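Local coordinates for AP endonuclease, family 2 (Brucella melitensis biovar Abortus, PDB 3NGF), which probably interconverts hydroxypyruvate and tartronate semialdehyde as a manganese-binding isomerase of the hyi family, with a TIM-barrel fold related to that of AP endonucleases, at residues N21-P24 against F25-F29; A83-G86 against R87-E90. One frame throughout, in Å; residues are numbered along the deposited sequence. Where two conformers were deposited one is given.

Both contacts are local turns where a loop leaving a barrel strand runs straight into the helix that follows it, so neither spans a long gap in sequence. Contact 1 comes first from the N terminus: the loop after strand 11-15 folds back on the opening turn of helix 25-34. The chain then passes through strand 39-41, helix 50-59 and strand 63-68 before contact 2, where the loop after that third strand enters helix 88-104. The two lie in series, neither nested nor crossing, their centres about 34 Å apart. Each joins the loop after a barrel strand, 11-15 or 63-68, to the helix that follows it.

Contact 1: residues N21-P24 against F25-F29; sequences NEVP and FLERF
R28 reaches back from the first turn of its helix and holds the carbonyl oxygen of V23 side-on. R28 NE lies 2.8 Å and R28 NH2 3.0 Å from V23 O, and both bonds lie nearly in the guanidinium plane, so a single oxygen sits at the edge of the group. The NH2 bond runs in the carbonyl plane, whereas NE is tilted 28° from it. The chain of R28 is extended from CG to NE and CG is anti to the carbonyl carbon (chi1 -59°), which carries the guanidinium back along the preceding loop. One face of that group takes the amide of N21, stacked with the planes 24° apart; the backbone N of F25 lies over the opposite face. On the way, the aliphatic part of R28 slides past V23 in the opposite direction, with V23 CG2 3.7 Å from R28 CG.

E27 crosses V23 and P24 at a slant. E27 CB packs 3.6 Å from V23 CG2, and in one of its two modelled conformers the carboxylate comes alongside the CD-CG edge of the proline, E27 OE2 lying 3.5 Å from P24 CD. The backbone closes the turn: E27 N donates to P24 O over 3.0 Å, approaching from above the carbonyl plane. Loop and helix start are thus joined through two successive carbonyls, one taken by a side chain and the other by the main chain.

R28 also ties the turn to the barrel, since NH1 donates to L16 O, just after strand 11-15. The F25 ring meets F42 edge-to-face and also contacts F48, while L26 and F29 pack on helix 50-59, setting helix 25-34 against the next helix of the barrel wall.

Contact 2: residues A83-G86 against R87-E90; sequences AISG and REQE
R87, the N-cap residue of helix 88-104, lies beside I84 across a type II beta turn that runs from I84 to R87 and leads the chain of the TIM barrel into this helix. The turn is closed by R87 N donating to I84 O over 3.2 Å, at an N-H...O angle of 159°. The two side chains run side by side in the same direction, I84 CG2 touching R87 CD at 3.8 Å. With CG anti to the carbonyl carbon, R87 starts out against G86, and the bend at chi3 (69°) then carries its guanidinium toward E90 one turn along.

G86 occupies the third position of the turn with a positive phi of 97°, a backbone shape that suits glycine. The carboxylate of E88, folded back at chi2, accepts a hydrogen bond from G86 N: the bond to OE2 is nearly straight, that to OE1 weak. The G86 carbonyl faces the start of the helix, where two waters that accept from Q89 N and E90 N donate weakly to G86 O.

The polar end of R87 is shared between two acids, E78, earlier in the same loop, forming a salt bridge with NH2. S85 and E88 touch T128 of helix 122-140. E90 receives R87 side-on, one nitrogen to each oxygen: R87 NE meets E90 OE1 at 2.9 Å from above the carboxylate plane, and R87 NH2 meets E90 OE2 at 3.0 Å on its syn side.

Contact 1: residues N21-P24 against F25-F29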
# COMPACT_ATOMS: atom_id res chain seq x y z
N ASN A 21 -1.59 -9.72 14.93
CA ASN A 21 -2.88 -10.42 14.85
C ASN A 21 -3.13 -11.30 16.08
O ASN A 21 -4.17 -11.97 16.18
CB ASN A 21 -2.99 -11.26 13.58
CG ASN A 21 -3.28 -10.44 12.34
OD1 ASN A 21 -2.99 -9.22 12.25
ND2 ASN A 21 -3.86 -11.12 11.36
N GLU A 22 -2.19 -11.29 17.02
CA GLU A 22 -2.37 -11.93 18.31
C GLU A 22 -3.48 -11.24 19.11
O GLU A 22 -4.03 -11.84 20.04
CB GLU A 22 -1.07 -11.92 19.12
CG GLU A 22 0.05 -12.80 18.55
CD GLU A 22 0.92 -12.16 17.43
OE1 GLU A 22 0.87 -10.95 17.16
OE2 GLU A 22 1.69 -12.90 16.80
N VAL A 23 -3.79 -9.99 18.76
CA VAL A 23 -4.85 -9.23 19.41
C VAL A 23 -5.83 -8.69 18.37
O VAL A 23 -5.49 -8.61 17.18
CB VAL A 23 -4.29 -8.09 20.31
CG1 VAL A 23 -3.37 -8.67 21.41
CG2 VAL A 23 -3.57 -7.02 19.47
N PRO A 24 -7.06 -8.32 18.80
CA PRO A 24 -8.02 -7.71 17.87
C PRO A 24 -7.52 -6.36 17.36
O PRO A 24 -6.66 -5.73 17.97
CB PRO A 24 -9.30 -7.54 18.72
CG PRO A 24 -9.10 -8.36 19.95
CD PRO A 24 -7.61 -8.38 20.17
N PHE A 25 -8.07 -5.93 16.23
CA PHE A 25 -7.59 -4.78 15.48
C PHE A 25 -7.34 -3.52 16.31
O PHE A 25 -6.26 -2.93 16.26
CB PHE A 25 -8.58 -4.48 14.35
CG PHE A 25 -8.20 -3.28 13.50
CD1 PHE A 25 -7.11 -3.31 12.64
CD2 PHE A 25 -8.98 -2.13 13.53
CE1 PHE A 25 -6.79 -2.22 11.85
CE2 PHE A 25 -8.67 -1.04 12.75
CZ PHE A 25 -7.55 -1.09 11.90
N LEU A 26 -8.32 -3.14 17.12
CA LEU A 26 -8.17 -1.88 17.87
C LEU A 26 -7.00 -1.90 18.86
O LEU A 26 -6.41 -0.85 19.14
CB LEU A 26 -9.47 -1.48 18.54
CG LEU A 26 -10.61 -1.09 17.59
CD1 LEU A 26 -11.84 -0.65 18.36
CD2 LEU A 26 -10.20 0.05 16.63
N GLU A 27 -6.67 -3.09 19.37
CA GLU A 27 -5.58 -3.26 20.32
C GLU A 27 -4.19 -3.19 19.65
O GLU A 27 -3.16 -3.04 20.33
CB GLU A 27 -5.75 -4.59 21.08
CG GLU A 27 -6.86 -4.55 22.17
CD GLU A 27 -7.23 -5.90 22.77
OE1 GLU A 27 -8.44 -6.11 23.05
OE2 GLU A 27 -6.31 -6.74 22.97
N ARG A 28 -4.15 -3.28 18.31
CA ARG A 28 -2.88 -3.34 17.56
C ARG A 28 -2.14 -2.01 17.53
O ARG A 28 -0.92 -1.98 17.42
CB ARG A 28 -3.12 -3.87 16.13
CG ARG A 28 -3.76 -5.27 16.16
CD ARG A 28 -3.98 -5.90 14.79
NE ARG A 28 -4.83 -7.07 14.94
CZ ARG A 28 -5.62 -7.57 14.01
NH1 ARG A 28 -5.64 -7.05 12.78
NH2 ARG A 28 -6.36 -8.63 14.30
N PHE A 29 -2.88 -0.90 17.65
CA PHE A 29 -2.28 0.43 17.63
C PHE A 29 -1.31 0.61 18.80
O PHE A 29 -0.14 0.99 18.59
CB PHE A 29 -3.36 1.51 17.63
CG PHE A 29 -4.21 1.53 16.38
CD1 PHE A 29 -3.90 2.38 15.33
CD2 PHE A 29 -5.32 0.71 16.26
CE1 PHE A 29 -4.67 2.40 14.18
CE2 PHE A 29 -6.10 0.71 15.13
CZ PHE A 29 -5.76 1.55 14.07

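Contact 2: residues A83-G86 against R87-E90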
# COMPACT_ATOMS: atom_id res chain seq x y z
N ALA A 83 -10.33 -0.65 -12.53
CA ALA A 83 -10.14 -1.01 -13.95
C ALA A 83 -11.31 -1.77 -14.57
O ALA A 83 -11.14 -2.39 -15.61
CB ALA A 83 -8.83 -1.84 -14.13
N ILE A 84 -12.49 -1.74 -13.94
CA ILE A 84 -13.63 -2.52 -14.44
C ILE A 84 -14.71 -1.62 -15.03
O ILE A 84 -15.43 -0.93 -14.30
CB ILE A 84 -14.22 -3.42 -13.34
CG1 ILE A 84 -13.17 -4.43 -12.86
CG2 ILE A 84 -15.45 -4.15 -13.83
CD1 ILE A 84 -13.65 -5.40 -11.77
N SER A 85 -14.82 -1.62 -16.35
CA SER A 85 -15.80 -0.80 -17.04
C SER A 85 -17.19 -1.05 -16.49
O SER A 85 -17.57 -2.21 -16.24
CB SER A 85 -15.79 -1.07 -18.54
OG SER A 85 -16.73 -0.24 -19.20
N GLY A 86 -17.95 0.03 -16.30
CA GLY A 86 -19.31 -0.07 -15.80
C GLY A 86 -19.49 0.15 -14.31
O GLY A 86 -20.62 0.35 -13.86
N ARG A 87 -18.38 0.12 -13.54
CA ARG A 87 -18.43 0.33 -12.10
C ARG A 87 -17.93 1.72 -11.69
O ARG A 87 -17.56 1.93 -10.55
CB ARG A 87 -17.67 -0.80 -11.40
CG ARG A 87 -18.35 -2.13 -11.71
CD ARG A 87 -17.74 -3.27 -10.98
NE ARG A 87 -17.98 -3.23 -9.54
CZ ARG A 87 -17.59 -4.21 -8.73
NH1 ARG A 87 -16.99 -5.28 -9.23
NH2 ARG A 87 -17.81 -4.11 -7.42
N GLU A 88 -17.97 2.67 -12.61
CA GLU A 88 -17.39 3.97 -12.38
C GLU A 88 -18.10 4.78 -11.30
O GLU A 88 -17.43 5.39 -10.46
CB GLU A 88 -17.30 4.78 -13.69
CG GLU A 88 -16.42 4.16 -14.74
CD GLU A 88 -17.18 3.25 -15.73
OE1 GLU A 88 -18.38 2.95 -15.51
OE2 GLU A 88 -16.55 2.86 -16.73
N GLN A 89 -19.44 4.80 -11.30
CA GLN A 89 -20.16 5.57 -10.28
C GLN A 89 -19.87 4.96 -8.91
O GLN A 89 -19.64 5.68 -7.94
CB GLN A 89 -21.66 5.59 -10.53
CG GLN A 89 -22.40 6.49 -9.58
CD GLN A 89 -22.11 7.96 -9.80
OE1 GLN A 89 -22.49 8.52 -10.83
NE2 GLN A 89 -21.47 8.61 -8.82
N GLU A 90 -19.85 3.63 -8.86
CA GLU A 90 -19.46 2.92 -7.64
C GLU A 90 -18.06 3.32 -7.17
O GLU A 90 -17.85 3.66 -6.00
CB GLU A 90 -19.51 1.41 -7.90
CG GLU A 90 -19.27 0.57 -6.66
CD GLU A 90 -19.22 -0.92 -6.97
OE1 GLU A 90 -19.59 -1.31 -8.12
OE2 GLU A 90 -18.85 -1.69 -6.05
O HOH W 1 -21.35 1.99 -10.88
O HOH W 2 -21.21 3.62 -13.28